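Long-range contact in N-alpha-acetyltransferase 38, NatC auxiliary subunit (Saccharomyces cerevisiae, PDB 6YGA), which serves as the small auxiliary subunit of the NatC complex, which acetylates the N-termini of nascent proteins at the ribosome: residues C[4-16]-C[22-34]. Numbering follows the deposited sequence.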
loop_
_atom_site.group_PDB
_atom_site.type_symbol
_atom_site.label_atom_id
_atom_site.label_comp_id
_atom_site.label_asym_id
_atom_site.label_seq_id
_atom_site.Cartn_x
_atom_site.Cartn_y
_atom_site.Cartn_z
ATOM N N LEU C 4 39.131 31.593 11.953
ATOM C CA LEU C 4 38.157 30.803 11.215
ATOM C C LEU C 4 37.408 29.841 12.126
ATOM O O LEU C 4 37.854 29.499 13.223
ATOM C CB LEU C 4 38.817 30.017 10.073
ATOM C CG LEU C 4 38.841 30.762 8.738
ATOM C CD1 LEU C 4 39.240 29.826 7.611
ATOM C CD2 LEU C 4 37.486 31.400 8.463
ATOM N N LYS C 5 36.248 29.412 11.635
ATOM C CA LYS C 5 35.406 28.431 12.298
ATOM C C LYS C 5 34.823 27.503 11.242
ATOM O O LYS C 5 34.744 27.850 10.061
ATOM C CB LYS C 5 34.278 29.099 13.093
ATOM C CG LYS C 5 34.717 29.767 14.382
ATOM C CD LYS C 5 35.137 28.734 15.416
ATOM C CE LYS C 5 35.278 29.351 16.799
ATOM N NZ LYS C 5 33.970 29.815 17.340
ATOM N N LEU C 6 34.410 26.313 11.681
ATOM C CA LEU C 6 33.736 25.388 10.774
ATOM C C LEU C 6 32.419 25.961 10.264
ATOM O O LEU C 6 32.001 25.653 9.142
ATOM C CB LEU C 6 33.497 24.053 11.473
ATOM C CG LEU C 6 34.733 23.220 11.801
ATOM C CD1 LEU C 6 34.374 22.140 12.800
ATOM C CD2 LEU C 6 35.308 22.609 10.532
ATOM N N SER C 7 31.757 26.798 11.070
ATOM C CA SER C 7 30.503 27.418 10.654
ATOM C C SER C 7 30.667 28.224 9.373
ATOM O O SER C 7 29.722 28.334 8.585
ATOM C CB SER C 7 29.970 28.315 11.771
ATOM O OG SER C 7 28.727 28.893 11.418
ATOM N N ASP C 8 31.853 28.793 9.147
ATOM C CA ASP C 8 32.084 29.552 7.922
ATOM C C ASP C 8 32.068 28.651 6.695
ATOM O O ASP C 8 31.777 29.115 5.587
ATOM C CB ASP C 8 33.421 30.293 8.007
ATOM C CG ASP C 8 33.529 31.170 9.240
ATOM O OD1 ASP C 8 32.706 32.097 9.390
ATOM O OD2 ASP C 8 34.439 30.933 10.062
ATOM N N PHE C 9 32.369 27.363 6.873
ATOM C CA PHE C 9 32.570 26.471 5.737
ATOM C C PHE C 9 31.271 25.882 5.202
ATOM O O PHE C 9 31.176 25.612 3.997
ATOM C CB PHE C 9 33.521 25.339 6.126
ATOM C CG PHE C 9 34.971 25.671 5.935
ATOM C CD1 PHE C 9 35.604 26.585 6.759
ATOM C CD2 PHE C 9 35.703 25.058 4.933
ATOM C CE1 PHE C 9 36.945 26.885 6.583
ATOM C CE2 PHE C 9 37.041 25.350 4.751
ATOM C CZ PHE C 9 37.664 26.264 5.577
ATOM N N ILE C 10 30.274 25.660 6.063
ATOM C CA ILE C 10 29.061 24.978 5.629
ATOM C C ILE C 10 28.372 25.780 4.533
ATOM O O ILE C 10 28.379 27.018 4.535
ATOM C CB ILE C 10 28.123 24.728 6.822
ATOM C CG1 ILE C 10 27.750 26.048 7.498
ATOM C CG2 ILE C 10 28.767 23.762 7.814
ATOM C CD1 ILE C 10 26.919 25.889 8.751
ATOM N N GLY C 11 27.787 25.065 3.576
ATOM C CA GLY C 11 27.184 25.680 2.417
ATOM C C GLY C 11 28.128 25.924 1.263
ATOM O O GLY C 11 27.712 26.517 0.258
ATOM N N ASN C 12 29.381 25.486 1.365
ATOM C CA ASN C 12 30.385 25.721 0.340
ATOM C C ASN C 12 30.871 24.394 -0.228
ATOM O O ASN C 12 30.997 23.402 0.498
ATOM C CB ASN C 12 31.567 26.526 0.898
ATOM C CG ASN C 12 31.172 27.939 1.302
ATOM O OD1 ASN C 12 31.046 28.826 0.456
ATOM N ND2 ASN C 12 30.983 28.154 2.599
ATOM N N THR C 13 31.139 24.391 -1.531
ATOM C CA THR C 13 31.588 23.189 -2.220
ATOM C C THR C 13 32.970 22.769 -1.729
ATOM O O THR C 13 33.861 23.603 -1.541
ATOM C CB THR C 13 31.615 23.437 -3.730
ATOM O OG1 THR C 13 30.315 23.847 -4.170
ATOM C CG2 THR C 13 32.022 22.183 -4.484
ATOM N N LEU C 14 33.145 21.465 -1.517
ATOM C CA LEU C 14 34.404 20.904 -1.051
ATOM C C LEU C 14 34.826 19.750 -1.948
ATOM O O LEU C 14 33.992 19.078 -2.560
ATOM C CB LEU C 14 34.304 20.412 0.402
ATOM C CG LEU C 14 34.025 21.475 1.464
ATOM C CD1 LEU C 14 33.997 20.863 2.856
ATOM C CD2 LEU C 14 35.063 22.583 1.382
ATOM N N ILE C 15 36.133 19.527 -2.014
ATOM C CA ILE C 15 36.718 18.429 -2.774
ATOM C C ILE C 15 37.264 17.422 -1.771
ATOM O O ILE C 15 38.159 17.745 -0.981
ATOM C CB ILE C 15 37.820 18.917 -3.727
ATOM C CG1 ILE C 15 37.218 19.646 -4.934
ATOM C CG2 ILE C 15 38.675 17.750 -4.194
ATOM C CD1 ILE C 15 36.870 21.105 -4.690
ATOM N N VAL C 16 36.720 16.208 -1.793
ATOM C CA VAL C 16 37.070 15.167 -0.832
ATOM C C VAL C 16 37.499 13.938 -1.623
ATOM O O VAL C 16 36.655 13.208 -2.157
ATOM C CB VAL C 16 35.914 14.837 0.118
ATOM C CG1 VAL C 16 36.308 13.711 1.064
ATOM C CG2 VAL C 16 35.505 16.073 0.901
ATOM N N ARG C 22 38.509 7.308 -6.490
ATOM C CA ARG C 22 37.315 8.135 -6.561
ATOM C C ARG C 22 37.490 9.428 -5.769
ATOM O O ARG C 22 38.198 9.479 -4.760
ATOM C CB ARG C 22 36.103 7.358 -6.042
ATOM C CG ARG C 22 36.296 6.759 -4.658
ATOM C CD ARG C 22 35.220 5.730 -4.316
ATOM N NE ARG C 22 33.880 6.304 -4.229
ATOM C CZ ARG C 22 32.849 5.689 -3.656
ATOM N NH1 ARG C 22 33.014 4.490 -3.117
ATOM N NH2 ARG C 22 31.659 6.272 -3.616
ATOM N N ILE C 23 36.823 10.478 -6.243
ATOM C CA ILE C 23 36.828 11.792 -5.611
ATOM C C ILE C 23 35.392 12.297 -5.538
ATOM O O ILE C 23 34.609 12.100 -6.476
ATOM C CB ILE C 23 37.731 12.785 -6.378
ATOM C CG1 ILE C 23 39.199 12.563 -6.006
ATOM C CG2 ILE C 23 37.310 14.234 -6.133
ATOM C CD1 ILE C 23 40.135 13.641 -6.510
ATOM N N LEU C 24 35.044 12.937 -4.424
ATOM C CA LEU C 24 33.705 13.468 -4.201
ATOM C C LEU C 24 33.743 14.990 -4.163
ATOM O O LEU C 24 34.577 15.579 -3.467
ATOM C CB LEU C 24 33.109 12.927 -2.898
ATOM C CG LEU C 24 32.999 11.406 -2.789
ATOM C CD1 LEU C 24 32.341 11.011 -1.479
ATOM C CD2 LEU C 24 32.228 10.848 -3.969
ATOM N N VAL C 25 32.838 15.619 -4.909
ATOM C CA VAL C 25 32.666 17.068 -4.919
ATOM C C VAL C 25 31.243 17.357 -4.467
ATOM O O VAL C 25 30.283 16.903 -5.104
ATOM C CB VAL C 25 32.933 17.666 -6.309
ATOM C CG1 VAL C 25 32.840 19.183 -6.267
ATOM C CG2 VAL C 25 34.292 17.224 -6.828
ATOM N N GLY C 26 31.103 18.102 -3.373
ATOM C CA GLY C 26 29.787 18.365 -2.822
ATOM C C GLY C 26 29.790 19.537 -1.870
ATOM O O GLY C 26 30.841 19.998 -1.414
ATOM N N SER C 27 28.583 20.015 -1.575
ATOM C CA SER C 27 28.376 21.112 -0.640
ATOM C C SER C 27 28.275 20.563 0.777
ATOM O O SER C 27 27.490 19.645 1.039
ATOM C CB SER C 27 27.110 21.886 -1.007
ATOM O OG SER C 27 26.962 23.054 -0.220
ATOM N N LEU C 28 29.055 21.137 1.689
ATOM C CA LEU C 28 29.128 20.645 3.059
ATOM C C LEU C 28 27.851 20.998 3.816
ATOM O O LEU C 28 27.474 22.172 3.898
ATOM C CB LEU C 28 30.350 21.228 3.764
ATOM C CG LEU C 28 30.577 20.728 5.191
ATOM C CD1 LEU C 28 30.941 19.252 5.188
ATOM C CD2 LEU C 28 31.642 21.551 5.895
ATOM N N VAL C 29 27.202 19.985 4.382
ATOM C CA VAL C 29 25.953 20.160 5.109
ATOM C C VAL C 29 26.169 20.133 6.616
ATOM O O VAL C 29 25.616 20.963 7.339
ATOM C CB VAL C 29 24.934 19.084 4.677
ATOM C CG1 VAL C 29 23.730 19.092 5.602
ATOM C CG2 VAL C 29 24.508 19.309 3.243
ATOM N N ALA C 30 26.962 19.184 7.107
ATOM C CA ALA C 30 27.196 19.077 8.539
ATOM C C ALA C 30 28.518 18.365 8.789
ATOM O O ALA C 30 28.976 17.565 7.969
ATOM C CB ALA C 30 26.049 18.336 9.239
ATOM N N VAL C 31 29.123 18.678 9.933
ATOM C CA VAL C 31 30.325 18.009 10.418
ATOM C C VAL C 31 30.166 17.809 11.920
ATOM O O VAL C 31 29.586 18.655 12.608
ATOM C CB VAL C 31 31.606 18.810 10.082
ATOM C CG1 VAL C 31 31.584 20.186 10.739
ATOM C CG2 VAL C 31 32.857 18.036 10.487
ATOM N N ASP C 32 30.649 16.674 12.426
ATOM C CA ASP C 32 30.541 16.347 13.840
ATOM C C ASP C 32 31.924 16.364 14.494
ATOM O O ASP C 32 32.922 16.762 13.884
ATOM C CB ASP C 32 29.836 14.998 14.029
ATOM C CG ASP C 32 30.614 13.833 13.440
ATOM O OD1 ASP C 32 31.670 14.061 12.813
ATOM O OD2 ASP C 32 30.158 12.680 13.605
ATOM N N ALA C 33 31.977 15.911 15.748
ATOM C CA ALA C 33 33.211 15.994 16.522
ATOM C C ALA C 33 34.279 15.041 16.000
ATOM O O ALA C 33 35.476 15.310 16.154
ATOM C CB ALA C 33 32.923 15.710 17.996
ATOM N N GLN C 34 33.873 13.932 15.384
ATOM C CA GLN C 34 34.803 12.939 14.866
ATOM C C GLN C 34 35.136 13.158 13.392
ATOM O O GLN C 34 35.642 12.239 12.739
ATOM C CB GLN C 34 34.238 11.534 15.084
ATOM C CG GLN C 34 33.884 11.237 16.540
ATOM C CD GLN C 34 35.073 11.382 17.480
ATOM O OE1 GLN C 34 35.011 12.099 18.482
ATOM N NE2 GLN C 34 36.162 10.693 17.162
#
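L28 shows how one leucine can pack against both a loop and the strand that follows it: with CG anti to its backbone N (chi1 -177°), its CB lies 3.8 Å from CD1 of L14, and its CD2 meets both that methyl and, 4.1 Å away, CG2 of I10. CB of F9 borders L28 CD2 as well. This is the dense part of the contact, where L14 with G26 and V16 with L24 form antiparallel hydrogen-bonded pairs. L14 N reaches G26 O at 2.7 Å, and V16 N meets L24 O almost head-on. Ahead of the strand, the type II turn F9–N12 adds G11 N, which gives L28 O a nearly straight bond (172°) in its carbonyl plane. The T13, S27 and G11 end is looser and partly open to solvent: S27 OG lies over the backbone of exposed G11, though T13 CG2 still touches buried V25 CG1 closely, at 3.6 Å. Toward the N-terminus L6 CD1 touches V31 CG1 crosswise. The hairpin belongs to the strongly bent Sm-fold sheet: strand 63-69 flanks 13-18, strands 37-39 and 42-46 flank 23-32, helix 70-76 packs on F9 and N12, and A30–D32 pair antiparallel with a strand of another chain, N-alpha-acetyltransferase 35.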